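Local coordinates for aluminum resistance protein (PDB 3I16) that probably cleaves carbon-sulfur bonds as a pyridoxal-5'-phosphate-dependent lyase of the methionine gamma-lyase family and probably takes part in aluminum resistance, at residues Gly142-Glu146 and Phe147-Tyr151; Lys200-Val203 and Asp204-Asn208. All blocks are in the same frame, centred on the assembly; numbering follows the deposited sequence.

Contact 1: Gly142-Glu146 and Phe147-Tyr151. With EDO (1,2-ethanediol), chain K.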
# COMPACT_ATOMS: atom_id res chain seq x y z
N GLY B 142 -22.31 9.86 -24.33
CA GLY B 142 -23.34 9.29 -23.46
C GLY B 142 -23.78 10.21 -22.34
O GLY B 142 -23.83 9.81 -21.19
N SER B 143 -24.10 11.44 -22.69
CA SER B 143 -24.56 12.40 -21.72
C SER B 143 -25.98 12.06 -21.31
O SER B 143 -26.65 11.28 -21.98
CB SER B 143 -24.61 13.78 -22.35
OG SER B 143 -25.57 13.79 -23.40
N LEU B 144 -26.42 12.64 -20.20
CA LEU B 144 -27.82 12.54 -19.79
C LEU B 144 -28.78 12.77 -20.98
O LEU B 144 -29.72 11.99 -21.21
CB LEU B 144 -28.12 13.57 -18.69
CG LEU B 144 -27.51 13.34 -17.31
CD1 LEU B 144 -27.86 14.49 -16.38
CD2 LEU B 144 -28.01 12.06 -16.74
N LYS B 145 -28.50 13.81 -21.76
CA LYS B 145 -29.34 14.16 -22.92
C LYS B 145 -29.40 13.00 -23.90
O LYS B 145 -30.49 12.63 -24.38
CB LYS B 145 -28.82 15.42 -23.61
CG LYS B 145 -29.79 16.04 -24.60
CD LYS B 145 -29.11 17.21 -25.29
CE LYS B 145 -30.08 18.27 -25.82
NZ LYS B 145 -29.32 19.48 -26.31
N GLU B 146 -28.24 12.38 -24.14
CA GLU B 146 -28.15 11.22 -25.05
C GLU B 146 -28.92 10.00 -24.53
O GLU B 146 -29.23 9.10 -25.29
CB GLU B 146 -26.70 10.93 -25.41
CG GLU B 146 -26.15 12.06 -26.30
CD GLU B 146 -24.64 12.08 -26.47
OE1 GLU B 146 -23.91 11.56 -25.61
OE2 GLU B 146 -24.19 12.69 -27.48
N PHE B 147 -29.25 9.99 -23.24
CA PHE B 147 -30.07 8.94 -22.65
C PHE B 147 -31.53 9.40 -22.40
O PHE B 147 -32.27 8.78 -21.62
CB PHE B 147 -29.38 8.37 -21.40
CG PHE B 147 -28.31 7.38 -21.75
CD1 PHE B 147 -28.63 6.04 -21.96
CD2 PHE B 147 -27.02 7.79 -21.97
CE1 PHE B 147 -27.66 5.13 -22.34
CE2 PHE B 147 -26.04 6.89 -22.33
CZ PHE B 147 -26.36 5.55 -22.52
N GLY B 148 -31.94 10.47 -23.08
CA GLY B 148 -33.31 10.97 -23.01
C GLY B 148 -33.68 11.74 -21.78
O GLY B 148 -34.88 11.90 -21.51
N ILE B 149 -32.68 12.22 -21.03
CA ILE B 149 -32.90 12.98 -19.80
C ILE B 149 -32.68 14.46 -20.12
O ILE B 149 -31.61 14.84 -20.61
CB ILE B 149 -31.95 12.51 -18.69
CG1 ILE B 149 -32.18 11.02 -18.40
CG2 ILE B 149 -32.17 13.33 -17.44
CD1 ILE B 149 -31.11 10.40 -17.60
N ASN B 150 -33.70 15.28 -19.84
CA ASN B 150 -33.69 16.68 -20.22
C ASN B 150 -33.12 17.56 -19.11
O ASN B 150 -33.07 17.17 -17.94
CB ASN B 150 -35.10 17.12 -20.54
CG ASN B 150 -35.76 16.22 -21.56
OD1 ASN B 150 -35.29 16.11 -22.70
ND2 ASN B 150 -36.84 15.57 -21.15
N TYR B 151 -32.69 18.75 -19.52
CA TYR B 151 -32.09 19.74 -18.63
C TYR B 151 -32.77 21.09 -18.77
O TYR B 151 -32.99 21.56 -19.90
CB TYR B 151 -30.61 19.91 -19.00
CG TYR B 151 -29.94 21.04 -18.26
CD1 TYR B 151 -29.44 20.85 -16.98
CD2 TYR B 151 -29.79 22.30 -18.85
CE1 TYR B 151 -28.85 21.88 -16.28
CE2 TYR B 151 -29.17 23.34 -18.17
CZ TYR B 151 -28.71 23.13 -16.88
OH TYR B 151 -28.10 24.13 -16.18
C1 EDO K . -22.62 5.93 -21.44
O1 EDO K . -23.16 4.86 -20.65
C2 EDO K . -21.82 6.90 -20.58
O2 EDO K . -22.63 7.59 -19.61

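Contact 2: Lys200-Val203 and Asp204-Asn208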
# COMPACT_ATOMS: atom_id res chain seq x y z
N LYS B 200 -31.88 25.68 2.38
CA LYS B 200 -33.16 25.35 2.99
C LYS B 200 -34.30 26.05 2.25
O LYS B 200 -35.32 25.45 1.97
CB LYS B 200 -33.21 25.78 4.46
CG LYS B 200 -34.52 25.37 5.18
CD LYS B 200 -34.54 25.80 6.63
CE LYS B 200 -35.71 25.17 7.41
NZ LYS B 200 -37.03 25.38 6.79
N SER B 201 -34.14 27.33 1.94
CA SER B 201 -35.23 28.05 1.27
C SER B 201 -35.54 27.41 -0.10
O SER B 201 -36.69 27.34 -0.47
CB SER B 201 -34.93 29.55 1.14
OG SER B 201 -33.95 29.76 0.15
N ILE B 202 -34.53 26.92 -0.82
CA ILE B 202 -34.77 26.24 -2.11
C ILE B 202 -35.50 24.90 -1.88
O ILE B 202 -36.51 24.60 -2.53
CB ILE B 202 -33.46 25.99 -2.91
CG1 ILE B 202 -32.80 27.32 -3.34
CG2 ILE B 202 -33.75 25.11 -4.11
CD1 ILE B 202 -31.34 27.16 -3.87
N VAL B 203 -35.00 24.11 -0.94
CA VAL B 203 -35.65 22.82 -0.67
C VAL B 203 -37.12 23.01 -0.29
O VAL B 203 -38.01 22.40 -0.92
CB VAL B 203 -34.90 22.00 0.37
CG1 VAL B 203 -35.65 20.71 0.69
CG2 VAL B 203 -33.51 21.71 -0.15
N ASP B 204 -37.38 23.88 0.68
CA ASP B 204 -38.78 24.15 1.08
C ASP B 204 -39.66 24.60 -0.09
O ASP B 204 -40.81 24.19 -0.22
CB ASP B 204 -38.84 25.19 2.21
CG ASP B 204 -38.27 24.68 3.49
OD1 ASP B 204 -38.00 23.48 3.58
OD2 ASP B 204 -38.08 25.48 4.42
N CYS B 205 -39.11 25.44 -0.95
CA CYS B 205 -39.83 25.92 -2.11
C CYS B 205 -40.18 24.78 -3.09
O CYS B 205 -41.32 24.65 -3.56
CB CYS B 205 -38.97 26.98 -2.78
SG CYS B 205 -39.57 27.59 -4.32
N VAL B 206 -39.18 23.96 -3.41
CA VAL B 206 -39.37 22.84 -4.35
C VAL B 206 -40.39 21.81 -3.84
O VAL B 206 -41.31 21.42 -4.57
CB VAL B 206 -38.02 22.14 -4.65
CG1 VAL B 206 -38.22 20.80 -5.41
CG2 VAL B 206 -37.09 23.08 -5.40
N LYS B 207 -40.19 21.36 -2.60
CA LYS B 207 -41.05 20.37 -1.97
C LYS B 207 -42.50 20.88 -1.82
O LYS B 207 -43.45 20.10 -1.81
CB LYS B 207 -40.51 20.00 -0.59
CG LYS B 207 -39.14 19.32 -0.55
CD LYS B 207 -39.16 17.96 -1.15
CE LYS B 207 -37.79 17.32 -1.03
NZ LYS B 207 -37.79 15.96 -1.60
N ASN B 208 -42.67 22.19 -1.70
CA ASN B 208 -44.01 22.77 -1.62
C ASN B 208 -44.77 22.63 -2.95
O ASN B 208 -45.99 22.67 -2.95
CB ASN B 208 -43.97 24.24 -1.19
CG ASN B 208 -45.36 24.81 -1.04
OD1 ASN B 208 -46.18 24.28 -0.28
ND2 ASN B 208 -45.64 25.90 -1.76

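Contact 1: Gly142-Glu146 and Phe147-Tyr151
The carbonyl oxygen of L144 is gripped by two backbone N-H groups from the residues that follow. F147 N lies 2.9 Å from L144 O, and I149 N lies 3.0 Å from L144 O. The two donors approach from opposite faces of the carbonyl plane, each well out of it. A third bond runs from G148 N to K145 O at 2.9 Å. G148 takes a positive phi (77°), which by itself favours glycine. The buried side chains of L144 and I149 meet beside this turn. They touch at their branch ends, with L144 CD2 3.6 Å from I149 CD1. I149 CB also rests against L144 O at 3.4 Å.

The I149 N and G148 N bonds, with the positive phi of G148, make a Schellman motif. It ends the short 3-10 segment 145-146 ahead of strand 150-153, an outermost strand of the mixed seven-stranded sheet within this chain. L144 reaches inward to M118 of strand 117-120 and to helices 100-111 and 129-133.

The start of the turn is held by side chains. S143 OG accepts from E146 N in an ST motif and is also hydrogen-bonded to N138. CG of E146 sits beside the backbone N (chi1 -69°), which directs the side chain back, and the extended chain beyond CG gives it reach. E146 OE1 takes two backbone N-H groups, G142 N at 2.7 Å and S143 N, while OE2 binds N140 N.

The F147 ring lies with its edge to the preceding backbone. S143 O is in the ring plane, 3.5 Å from F147 CD2, and G142 CA is also at the edge, near CE2. L112 of the second subunit packs against F147. A 1,2-ethanediol molecule, probably from the crystallisation liquor, lies obliquely by the ring and donates from O2 to G142 O at 3.0 Å.

Contact 2: Lys200-Val203 and Asp204-Asn208
K200 and D204 face each other one turn apart on helix 196-209, their side chains crossing at a slant. The helix is the connection of a beta-alpha-beta unit, between strands 177-183 and 214-218. The two residues form an i to i+4 salt bridge on its exposed side, with K200 NZ 2.6 Å from D204 OD2. The ammonium group uses the syn lone pair of OD2, on the side of the other carboxylate oxygen. K200 runs out extended through its first three torsions and then bends at chi4 (-54°), which turns NZ back to the carboxylate. The lysine chain also lies against the acid, since K200 CG is 3.6 Å from D204 OD2.

V203 and K207 lie side by side and point the same way. Their aliphatic parts approach at 4.0 Å, V203 CG1 to K207 CG. K207 bends at chi2 (-67°) and carries NZ off the helix to a salt bridge with D236 and hydrogen bonds to the carbonyl oxygens of I213 and K211. V203 and K207 both touch C215 of strand 214-218.

I202 and V206 are buried and cross at an angle, with I202 CG2 4.1 Å from V206 CG2. I202 reaches I182 and V206 reaches V180, both on strand 177-183. V206 also packs on I167 and L171 of helix 164-173, and C205 meets L164 and E168 of that helix. The inner face of the helix thus joins the sheet and a neighbouring helix.

Regular backbone bonds carry the turns beneath these pairs. D204 N donates to K200 O, and K207 N to V203 O. V206 N donates to I202 O at 2.9 Å, while V206 CG2 sits 3.3 Å from the same oxygen.

Overall arrangement
Contact 1 comes first along the chain and closes before contact 2 opens. Their centres are 25 Å apart, and their nearest atoms are about 13 Å apart, so they do not touch. Both are tied to the mixed seven-stranded sheet. Contact 1 leads into strand 150-153, an outermost strand of that sheet within this chain. Contact 2 lies on helix 196-209, which packs on the sheet and links strands 177-183 and 214-218 nearer its middle. Contact 1 also meets the second subunit, whereas contact 2 is touched by no other chain. The side chains of L144 and I202 are each about 14 Å from bound pyridoxal-5'-phosphate, so neither contact touches the cofactor.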